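Local coordinates for putative lipoprotein (Campylobacter jejuni subsp. jejuni, PDB 2G5G) that binds two cofacial haem groups on dimerization and probably takes part in bacterial haem uptake as a lipoprotein, at residues L82-S87 with K116-K121; Y160-N165 with K200-A205; V207-V212 with L232-F237. All coordinates share one frame; numbering follows the deposited sequence.

Contact 1 of 3, residues L82-S87 with K116-K121; sequences LEMLAS and KVWKWK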
loop_
_atom_site.group_PDB
_atom_site.type_symbol
_atom_site.label_atom_id
_atom_site.label_comp_id
_atom_site.label_asym_id
_atom_site.label_seq_id
_atom_site.Cartn_x
_atom_site.Cartn_y
_atom_site.Cartn_z
ATOM N N LEU A 82 -16.322 16.213 4.236
ATOM C CA LEU A 82 -15.000 15.925 4.778
ATOM C C LEU A 82 -14.293 14.878 3.950
ATOM O O LEU A 82 -14.793 13.755 3.774
ATOM C CB LEU A 82 -15.086 15.504 6.266
ATOM C CG LEU A 82 -15.521 16.530 7.319
ATOM C CD1 LEU A 82 -15.650 15.895 8.709
ATOM C CD2 LEU A 82 -14.597 17.730 7.368
ATOM N N GLU A 83 -13.116 15.233 3.426
ATOM C CA GLU A 83 -12.248 14.228 2.806
ATOM C C GLU A 83 -12.030 13.077 3.809
ATOM O O GLU A 83 -11.799 11.934 3.401
ATOM C CB GLU A 83 -10.877 14.835 2.446
ATOM C CG GLU A 83 -9.845 13.797 1.907
ATOM C CD GLU A 83 -8.411 14.350 1.769
ATOM O OE1 GLU A 83 -8.162 15.529 2.074
ATOM O OE2 GLU A 83 -7.537 13.577 1.361
HETATM N N MSE A 84 -12.097 13.364 5.109
HETATM C CA MSE A 84 -11.748 12.275 6.063
HETATM C C MSE A 84 -12.810 11.231 6.328
HETATM O O MSE A 84 -12.539 10.232 6.994
HETATM C CB MSE A 84 -11.005 12.707 7.347
HETATM C CG MSE A 84 -11.123 14.100 7.944
HETATM SE SE MSE A 84 -11.066 15.786 6.877
HETATM C CE MSE A 84 -9.477 15.564 5.734
ATOM N N LEU A 85 -14.000 11.418 5.758
ATOM C CA LEU A 85 -15.040 10.397 5.850
ATOM C C LEU A 85 -15.464 9.965 4.482
ATOM O O LEU A 85 -15.553 10.792 3.554
ATOM C CB LEU A 85 -16.225 10.898 6.674
ATOM C CG LEU A 85 -15.906 11.120 8.146
ATOM C CD1 LEU A 85 -16.934 11.974 8.853
ATOM C CD2 LEU A 85 -15.759 9.760 8.852
ATOM N N ALA A 86 -15.725 8.669 4.332
ATOM C CA ALA A 86 -16.202 8.146 3.064
ATOM C C ALA A 86 -17.685 8.436 2.834
ATOM O O ALA A 86 -18.460 8.476 3.793
ATOM C CB ALA A 86 -15.932 6.631 2.955
ATOM N N SER A 87 -18.063 8.612 1.565
ATOM C CA SER A 87 -19.468 8.896 1.180
ATOM C C SER A 87 -20.386 7.685 1.447
ATOM O O SER A 87 -21.590 7.841 1.676
ATOM C CB SER A 87 -19.546 9.307 -0.291
ATOM O OG SER A 87 -19.258 8.223 -1.141
ATOM N N LYS A 116 -9.139 6.027 11.916
ATOM C CA LYS A 116 -7.963 6.452 12.669
ATOM C C LYS A 116 -6.730 6.755 11.815
ATOM O O LYS A 116 -5.773 7.341 12.320
ATOM C CB LYS A 116 -7.664 5.534 13.860
ATOM C CG LYS A 116 -8.313 6.035 15.165
ATOM C CD LYS A 116 -9.848 6.076 15.082
ATOM C CE LYS A 116 -10.451 6.940 16.170
ATOM N NZ LYS A 116 -10.038 8.379 16.058
ATOM N N VAL A 117 -6.776 6.412 10.522
ATOM C CA VAL A 117 -5.797 6.977 9.568
ATOM C C VAL A 117 -5.715 8.523 9.647
ATOM O O VAL A 117 -4.678 9.106 9.320
ATOM C CB VAL A 117 -5.984 6.479 8.094
ATOM C CG1 VAL A 117 -5.960 4.977 8.040
ATOM C CG2 VAL A 117 -7.258 7.006 7.457
ATOM N N TRP A 118 -6.796 9.160 10.117
ATOM C CA TRP A 118 -6.855 10.602 10.324
ATOM C C TRP A 118 -6.743 10.860 11.815
ATOM O O TRP A 118 -7.656 10.521 12.566
ATOM C CB TRP A 118 -8.174 11.170 9.768
ATOM C CG TRP A 118 -8.346 10.929 8.298
ATOM C CD1 TRP A 118 -9.027 9.914 7.705
ATOM C CD2 TRP A 118 -7.802 11.728 7.236
ATOM N NE1 TRP A 118 -8.940 10.024 6.337
ATOM C CE2 TRP A 118 -8.188 11.130 6.026
ATOM C CE3 TRP A 118 -7.028 12.901 7.200
ATOM C CZ2 TRP A 118 -7.846 11.669 4.775
ATOM C CZ3 TRP A 118 -6.676 13.432 5.959
ATOM C CH2 TRP A 118 -7.089 12.810 4.764
ATOM N N LYS A 119 -5.635 11.458 12.252
ATOM C CA LYS A 119 -5.392 11.643 13.694
ATOM C C LYS A 119 -6.413 12.578 14.326
ATOM O O LYS A 119 -6.417 13.787 14.038
ATOM C CB LYS A 119 -3.979 12.176 13.988
ATOM C CG LYS A 119 -2.860 11.230 13.623
ATOM C CD LYS A 119 -1.498 11.912 13.755
ATOM C CE LYS A 119 -0.375 10.918 13.433
ATOM N NZ LYS A 119 0.994 11.508 13.630
ATOM N N TRP A 120 -7.234 12.027 15.223
ATOM C CA TRP A 120 -8.328 12.766 15.822
ATOM C C TRP A 120 -7.889 14.114 16.361
ATOM O O TRP A 120 -8.614 15.100 16.211
ATOM C CB TRP A 120 -9.059 11.941 16.901
ATOM C CG TRP A 120 -10.196 12.698 17.553
ATOM C CD1 TRP A 120 -10.288 13.077 18.865
ATOM C CD2 TRP A 120 -11.393 13.178 16.910
ATOM N NE1 TRP A 120 -11.466 13.776 19.079
ATOM C CE2 TRP A 120 -12.164 13.842 17.899
ATOM C CE3 TRP A 120 -11.893 13.106 15.595
ATOM C CZ2 TRP A 120 -13.408 14.432 17.611
ATOM C CZ3 TRP A 120 -13.124 13.693 15.313
ATOM C CH2 TRP A 120 -13.865 14.345 16.320
ATOM N N LYS A 121 -6.700 14.151 16.971
ATOM C CA LYS A 121 -6.103 15.378 17.524
ATOM C C LYS A 121 -6.122 16.538 16.530
ATOM O O LYS A 121 -6.375 17.696 16.897
ATOM C CB LYS A 121 -4.648 15.112 17.976
ATOM C CG LYS A 121 -3.766 16.385 18.055
ATOM C CD LYS A 121 -2.600 16.253 19.051
ATOM C CE LYS A 121 -3.068 16.601 20.475
ATOM N NZ LYS A 121 -2.432 15.730 21.509
HETATM O O HOH W 1 -10.937 8.724 3.870
#

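Contact 2 of 3, residues Y160-N165 with K200-A205; sequences YVSTTN and KDRRMA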
loop_
_atom_site.group_PDB
_atom_site.type_symbol
_atom_site.label_atom_id
_atom_site.label_comp_id
_atom_site.label_asym_id
_atom_site.label_seq_id
_atom_site.Cartn_x
_atom_site.Cartn_y
_atom_site.Cartn_z
ATOM N N TYR A 160 -12.878 15.216 -19.389
ATOM C CA TYR A 160 -12.416 16.089 -20.440
ATOM C C TYR A 160 -11.317 16.976 -19.878
ATOM O O TYR A 160 -10.163 16.843 -20.270
ATOM C CB TYR A 160 -13.577 16.892 -21.037
ATOM C CG TYR A 160 -13.129 17.853 -22.108
ATOM C CD1 TYR A 160 -12.533 17.384 -23.289
ATOM C CD2 TYR A 160 -13.276 19.230 -21.940
ATOM C CE1 TYR A 160 -12.098 18.272 -24.281
ATOM C CE2 TYR A 160 -12.853 20.132 -22.932
ATOM C CZ TYR A 160 -12.265 19.643 -24.096
ATOM O OH TYR A 160 -11.834 20.523 -25.068
ATOM N N VAL A 161 -11.629 17.851 -18.927
ATOM C CA VAL A 161 -10.554 18.659 -18.325
ATOM C C VAL A 161 -9.901 18.018 -17.109
ATOM O O VAL A 161 -8.786 18.395 -16.738
ATOM C CB VAL A 161 -10.999 20.096 -17.954
ATOM C CG1 VAL A 161 -11.530 20.849 -19.215
ATOM C CG2 VAL A 161 -12.019 20.074 -16.821
ATOM N N SER A 162 -10.591 17.081 -16.458
ATOM C CA SER A 162 -10.080 16.556 -15.199
ATOM C C SER A 162 -9.091 15.400 -15.353
ATOM O O SER A 162 -8.376 15.090 -14.411
ATOM C CB SER A 162 -11.231 16.127 -14.252
ATOM O OG SER A 162 -11.906 15.007 -14.775
ATOM N N THR A 163 -9.057 14.780 -16.524
ATOM C CA THR A 163 -8.266 13.541 -16.711
ATOM C C THR A 163 -7.191 13.683 -17.784
ATOM O O THR A 163 -6.715 12.681 -18.314
ATOM C CB THR A 163 -9.174 12.365 -17.108
ATOM O OG1 THR A 163 -10.015 12.780 -18.187
ATOM C CG2 THR A 163 -10.048 11.952 -15.933
ATOM N N THR A 164 -6.817 14.918 -18.111
ATOM C CA THR A 164 -5.809 15.166 -19.159
ATOM C C THR A 164 -4.466 14.593 -18.758
ATOM O O THR A 164 -4.183 14.425 -17.566
ATOM C CB THR A 164 -5.584 16.672 -19.414
ATOM O OG1 THR A 164 -4.987 17.267 -18.262
ATOM C CG2 THR A 164 -6.875 17.386 -19.748
ATOM N N ASN A 165 -3.606 14.324 -19.750
ATOM C CA ASN A 165 -2.259 13.841 -19.450
ATOM C C ASN A 165 -1.508 14.836 -18.614
ATOM O O ASN A 165 -0.711 14.454 -17.767
ATOM C CB ASN A 165 -1.469 13.537 -20.731
ATOM C CG ASN A 165 -2.139 12.502 -21.584
ATOM O OD1 ASN A 165 -2.700 11.531 -21.072
ATOM N ND2 ASN A 165 -2.106 12.704 -22.897
ATOM N N LYS A 200 -10.546 9.729 -6.097
ATOM C CA LYS A 200 -10.916 10.437 -4.864
ATOM C C LYS A 200 -11.505 11.790 -5.237
ATOM O O LYS A 200 -12.553 12.181 -4.734
ATOM C CB LYS A 200 -9.706 10.677 -3.945
ATOM C CG LYS A 200 -9.184 9.421 -3.205
ATOM C CD LYS A 200 -7.886 9.703 -2.465
ATOM C CE LYS A 200 -7.587 8.576 -1.448
ATOM N NZ LYS A 200 -6.252 8.815 -0.849
ATOM N N ASP A 201 -10.833 12.481 -6.152
ATOM C CA ASP A 201 -11.263 13.808 -6.626
ATOM C C ASP A 201 -12.626 13.783 -7.309
ATOM O O ASP A 201 -13.472 14.653 -7.071
ATOM C CB ASP A 201 -10.167 14.372 -7.535
ATOM C CG ASP A 201 -8.972 14.861 -6.743
ATOM O OD1 ASP A 201 -9.127 15.107 -5.516
ATOM O OD2 ASP A 201 -7.862 14.987 -7.319
ATOM N N ARG A 202 -12.864 12.728 -8.087
ATOM C CA ARG A 202 -14.107 12.521 -8.796
ATOM C C ARG A 202 -15.266 12.309 -7.816
ATOM O O ARG A 202 -16.323 12.915 -7.975
ATOM C CB ARG A 202 -13.983 11.319 -9.742
ATOM C CG ARG A 202 -15.213 11.050 -10.602
ATOM C CD ARG A 202 -15.574 12.256 -11.467
ATOM N NE ARG A 202 -14.524 12.671 -12.412
ATOM C CZ ARG A 202 -14.379 12.168 -13.640
ATOM N NH1 ARG A 202 -15.196 11.208 -14.091
ATOM N NH2 ARG A 202 -13.410 12.615 -14.429
ATOM N N ARG A 203 -15.037 11.468 -6.816
ATOM C CA ARG A 203 -16.052 11.161 -5.790
ATOM C C ARG A 203 -16.391 12.386 -4.948
ATOM O O ARG A 203 -17.569 12.709 -4.823
ATOM C CB ARG A 203 -15.590 10.026 -4.868
ATOM C CG ARG A 203 -16.475 9.833 -3.602
ATOM C CD ARG A 203 -17.884 9.401 -3.943
ATOM N NE ARG A 203 -17.888 8.178 -4.760
ATOM C CZ ARG A 203 -17.720 6.930 -4.284
ATOM N NH1 ARG A 203 -17.543 6.691 -2.988
ATOM N NH2 ARG A 203 -17.732 5.916 -5.132
HETATM N N MSE A 204 -15.375 13.044 -4.379
HETATM C CA MSE A 204 -15.592 14.288 -3.639
HETATM C C MSE A 204 -16.360 15.308 -4.492
HETATM O O MSE A 204 -17.308 15.920 -3.972
HETATM C CB MSE A 204 -14.295 14.859 -3.078
HETATM C CG MSE A 204 -13.589 13.885 -2.074
HETATM SE SE MSE A 204 -12.314 14.755 -1.028
HETATM C CE MSE A 204 -10.766 13.993 -1.981
ATOM N N ALA A 205 -15.976 15.480 -5.769
ATOM C CA ALA A 205 -16.763 16.307 -6.724
ATOM C C ALA A 205 -18.208 15.845 -6.876
ATOM O O ALA A 205 -19.137 16.670 -6.910
ATOM C CB ALA A 205 -16.109 16.391 -8.090
#

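Contact 3 of 3, residues V207-V212 with L232-F237; sequences VLVHHV and LHIQDF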
loop_
_atom_site.group_PDB
_atom_site.type_symbol
_atom_site.label_atom_id
_atom_site.label_comp_id
_atom_site.label_asym_id
_atom_site.label_seq_id
_atom_site.Cartn_x
_atom_site.Cartn_y
_atom_site.Cartn_z
ATOM N N VAL A 207 -20.048 14.223 -4.753
ATOM C CA VAL A 207 -20.769 14.555 -3.511
ATOM C C VAL A 207 -21.157 16.049 -3.512
ATOM O O VAL A 207 -22.306 16.422 -3.149
ATOM C CB VAL A 207 -19.948 14.152 -2.234
ATOM C CG1 VAL A 207 -20.570 14.680 -0.940
ATOM C CG2 VAL A 207 -19.729 12.608 -2.165
ATOM N N LEU A 208 -20.236 16.892 -3.964
ATOM C CA LEU A 208 -20.436 18.348 -3.860
ATOM C C LEU A 208 -21.431 18.849 -4.911
ATOM O O LEU A 208 -22.303 19.684 -4.638
ATOM C CB LEU A 208 -19.085 19.069 -3.975
ATOM C CG LEU A 208 -18.069 18.745 -2.871
ATOM C CD1 LEU A 208 -16.711 19.396 -3.153
ATOM C CD2 LEU A 208 -18.600 19.195 -1.474
ATOM N N VAL A 209 -21.317 18.288 -6.098
ATOM C CA VAL A 209 -22.113 18.677 -7.236
ATOM C C VAL A 209 -23.595 18.345 -7.008
ATOM O O VAL A 209 -24.473 19.106 -7.417
ATOM C CB VAL A 209 -21.580 17.956 -8.479
ATOM C CG1 VAL A 209 -22.644 17.846 -9.581
ATOM C CG2 VAL A 209 -20.336 18.687 -8.987
ATOM N N HIS A 210 -23.852 17.211 -6.368
ATOM C CA HIS A 210 -25.240 16.773 -6.194
ATOM C C HIS A 210 -25.910 17.234 -4.920
ATOM O O HIS A 210 -27.109 17.028 -4.755
ATOM C CB HIS A 210 -25.369 15.257 -6.420
ATOM C CG HIS A 210 -24.985 14.865 -7.812
ATOM N ND1 HIS A 210 -23.742 14.349 -8.125
ATOM C CD2 HIS A 210 -25.663 14.962 -8.983
ATOM C CE1 HIS A 210 -23.681 14.126 -9.426
ATOM N NE2 HIS A 210 -24.826 14.500 -9.972
ATOM N N HIS A 211 -25.164 17.884 -4.034
ATOM C CA HIS A 211 -25.717 18.272 -2.749
ATOM C C HIS A 211 -26.727 19.421 -2.891
ATOM O O HIS A 211 -26.494 20.374 -3.639
ATOM C CB HIS A 211 -24.626 18.657 -1.753
ATOM C CG HIS A 211 -25.108 18.644 -0.344
ATOM N ND1 HIS A 211 -25.676 17.522 0.227
ATOM C CD2 HIS A 211 -25.139 19.610 0.600
ATOM C CE1 HIS A 211 -26.044 17.807 1.465
ATOM N NE2 HIS A 211 -25.733 19.070 1.715
ATOM N N VAL A 212 -27.834 19.344 -2.153
ATOM C CA VAL A 212 -28.920 20.356 -2.340
ATOM C C VAL A 212 -28.770 21.649 -1.516
ATOM O O VAL A 212 -29.513 22.612 -1.733
ATOM C CB VAL A 212 -30.309 19.735 -2.108
ATOM C CG1 VAL A 212 -30.559 18.649 -3.165
ATOM C CG2 VAL A 212 -30.438 19.186 -0.690
ATOM N N LEU A 232 -11.631 20.689 -11.278
ATOM C CA LEU A 232 -11.670 20.163 -12.638
ATOM C C LEU A 232 -12.800 19.147 -12.818
ATOM O O LEU A 232 -13.442 19.105 -13.863
ATOM C CB LEU A 232 -10.341 19.481 -12.989
ATOM C CG LEU A 232 -9.068 20.321 -12.853
ATOM C CD1 LEU A 232 -7.832 19.436 -13.121
ATOM C CD2 LEU A 232 -9.143 21.503 -13.832
ATOM N N HIS A 233 -13.032 18.340 -11.788
ATOM C CA HIS A 233 -14.033 17.275 -11.854
ATOM C C HIS A 233 -15.418 17.876 -11.760
ATOM O O HIS A 233 -16.326 17.450 -12.483
ATOM C CB HIS A 233 -13.805 16.217 -10.759
ATOM C CG HIS A 233 -12.486 15.516 -10.879
ATOM N ND1 HIS A 233 -12.356 14.264 -11.439
ATOM C CD2 HIS A 233 -11.235 15.902 -10.526
ATOM C CE1 HIS A 233 -11.082 13.909 -11.430
ATOM N NE2 HIS A 233 -10.381 14.885 -10.882
ATOM N N ILE A 234 -15.567 18.914 -10.925
ATOM C CA ILE A 234 -16.830 19.694 -10.889
ATOM C C ILE A 234 -17.199 20.232 -12.274
ATOM O O ILE A 234 -18.346 20.135 -12.711
ATOM C CB ILE A 234 -16.777 20.830 -9.824
ATOM C CG1 ILE A 234 -16.703 20.229 -8.408
ATOM C CG2 ILE A 234 -17.993 21.828 -9.967
ATOM C CD1 ILE A 234 -16.454 21.283 -7.285
ATOM N N GLN A 235 -16.220 20.788 -12.990
ATOM C CA GLN A 235 -16.427 21.280 -14.358
ATOM C C GLN A 235 -16.919 20.195 -15.283
ATOM O O GLN A 235 -17.853 20.423 -16.063
ATOM C CB GLN A 235 -15.119 21.826 -14.962
ATOM C CG GLN A 235 -14.602 23.085 -14.295
ATOM C CD GLN A 235 -13.345 23.616 -14.984
ATOM O OE1 GLN A 235 -12.326 23.840 -14.331
ATOM N NE2 GLN A 235 -13.417 23.826 -16.307
ATOM N N ASP A 236 -16.263 19.021 -15.215
ATOM C CA ASP A 236 -16.630 17.850 -16.042
ATOM C C ASP A 236 -18.026 17.324 -15.718
ATOM O O ASP A 236 -18.704 16.796 -16.620
ATOM C CB ASP A 236 -15.599 16.713 -15.925
ATOM C CG ASP A 236 -14.333 16.944 -16.799
ATOM O OD1 ASP A 236 -14.313 17.865 -17.645
ATOM O OD2 ASP A 236 -13.358 16.178 -16.622
ATOM N N PHE A 237 -18.466 17.460 -14.462
ATOM C CA PHE A 237 -19.865 17.164 -14.104
ATOM C C PHE A 237 -20.905 18.150 -14.712
ATOM O O PHE A 237 -22.119 17.928 -14.574
ATOM C CB PHE A 237 -20.051 17.079 -12.557
ATOM C CG PHE A 237 -19.790 15.698 -11.953
ATOM C CD1 PHE A 237 -20.617 14.615 -12.248
ATOM C CD2 PHE A 237 -18.735 15.493 -11.069
ATOM C CE1 PHE A 237 -20.369 13.380 -11.694
ATOM C CE2 PHE A 237 -18.494 14.259 -10.498
ATOM C CZ PHE A 237 -19.311 13.197 -10.810
#

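Contact 1 of 3, residues L82-S87 with K116-K121
The selenomethionine Met84 lies along one face of the indole of Trp118, so that one residue meets both rings of the tryptophan. It belongs to a type I beta turn, Leu82 to Leu85, at the C-terminal end of strand 78-82 in the central mixed sheet, closed by Leu85 N to Leu82 O at 3.2 Å. Trp118 comes from the irregular loop between helices 108-111 and 124-131. CB of Met84 sits over one face of the five-membered ring as a CH-pi contact, and SE makes a Met-aromatic contact, oblique and 5.1 Å from the six-membered ring centroid. Bends at chi2 and chi3 fold the chain along that face and carry Met84 CE to 3.5 Å from Trp118 CZ3. Glu83 arrives at the indole edge instead, its carboxylate plane turned 71° from the ring. Its OE1 accepts a hydrogen bond from Gly220 N, which ties the group to the end of strand 214-220. His51 packs edge-to-face with Trp118, whose side chain lies about 6 Å from a bound haem. One water weakly bridges Glu83 O and Trp118 NE1, while OE2 of Glu83 lies 3.5 Å from Trp118 CH2.

Contact 2 of 3, residues Y160-N165 with K200-A205
Arg202 reaches from helix 187-210 to Ser162 and Thr163 in the loop that precedes helix 165-179, and a single guanidinium nitrogen does all the touching. CB leaves the helix with CG anti to the backbone N (chi1 -177°). From CG the chain bends twice, at chi2 and again at chi3, and this double bend turns the head toward the loop. CD packs against the Phe237 ring, Leu157 also touches the side chain, and NE, stopping short of the loop, hydrogen-bonds to His233 ND1 on helix 230-236 at 2.9 Å. CZ is held 3.9 Å from Ser162 OG by the bond through NH2. That nitrogen donates to Ser162 OG at 2.8 Å. The bond is bent, with an N-H...O angle of 139°, and the hydroxyl sits near the guanidinium edge but 18° out of its plane. CG2 of Thr163 comes obliquely within 3.7 Å of the same NH2 of Arg202. NH2 also hydrogen-bonds to Lys158 O, and NH1 is hydrogen-bonded just outside the two segments.

Polar bonds thus join a connecting loop to two packed helices of the ChaN domain, with little apolar surface between the segments. Bonds at all three nitrogens should restrain rotation of the guanidinium. Ser162 OG accepts from Arg202 NH2 and is also hydrogen-bonded to OD2 of Asp236, a carboxylate that holds the backbone N atoms of Tyr160 and Val161 as well. The serine hydroxyl is therefore probably polarised between the opposite charges of arginine and aspartate.

Contact 3 of 3, residues V207-V212 with L232-F237
Ile234 is the first residue of 232-237 to meet the other segment. Its CG1 and CG2 both approach CG2 of Val209, each at 4.0 Å, and the two branched chains run antiparallel alongside one another. CG1 lies trans to the backbone C (chi1 -66°), which leaves both gamma carbons within reach of the valine. Residues 232-236 belong to helix 230-236, which packs beside the C-terminal end of helix 187-210; Leu208 of the longer helix turns onto strand 214-220, so that helix lies against the central sheet of the ChaN fold, with helix 230-236 packed beside it. Phe237 follows, its N bonded to His233 O at 2.9 Å. Its CB rests against both methyls of Val209, 3.9 Å from CG2 and 4.0 Å from CG1. The phenyl ring then meets His210 in an edge-to-face (T-shaped) pair: the imidazole edge is directed at the phenyl face, with the planes 84° apart and the centroids separated by 5.6 Å. His210 CE1 leads the approach and comes within 4.1 Å of Phe237 CE1. ND1 of His210 is hydrogen-bonded to Asp206 O one helical turn back, which should restrain the rotation of the imidazole.

Contact 1 is the buried one, packed at the C-terminal end of strand 78-82 and close to haem, whereas contacts 2 and 3 are only partly buried. Contacts 2 and 3 share helix 187-210, and their centres lie 10 Å apart; each stands about 21 Å from contact 1. Their chemistry diverges: an aromatic face and selenium in contact 1, a hydrogen-bonded arginine in contact 2, aliphatic packing with a T-shaped pair toward the solvent-exposed His210 in contact 3. His233 and Asp236 of helix 230-236 serve contact 2, while Ile234 of the same helix serves contact 3. Contact 1 reaches the long helix through Glu83 CB, 3.8 Å from Met204 SE, and through Ser87 against Val207.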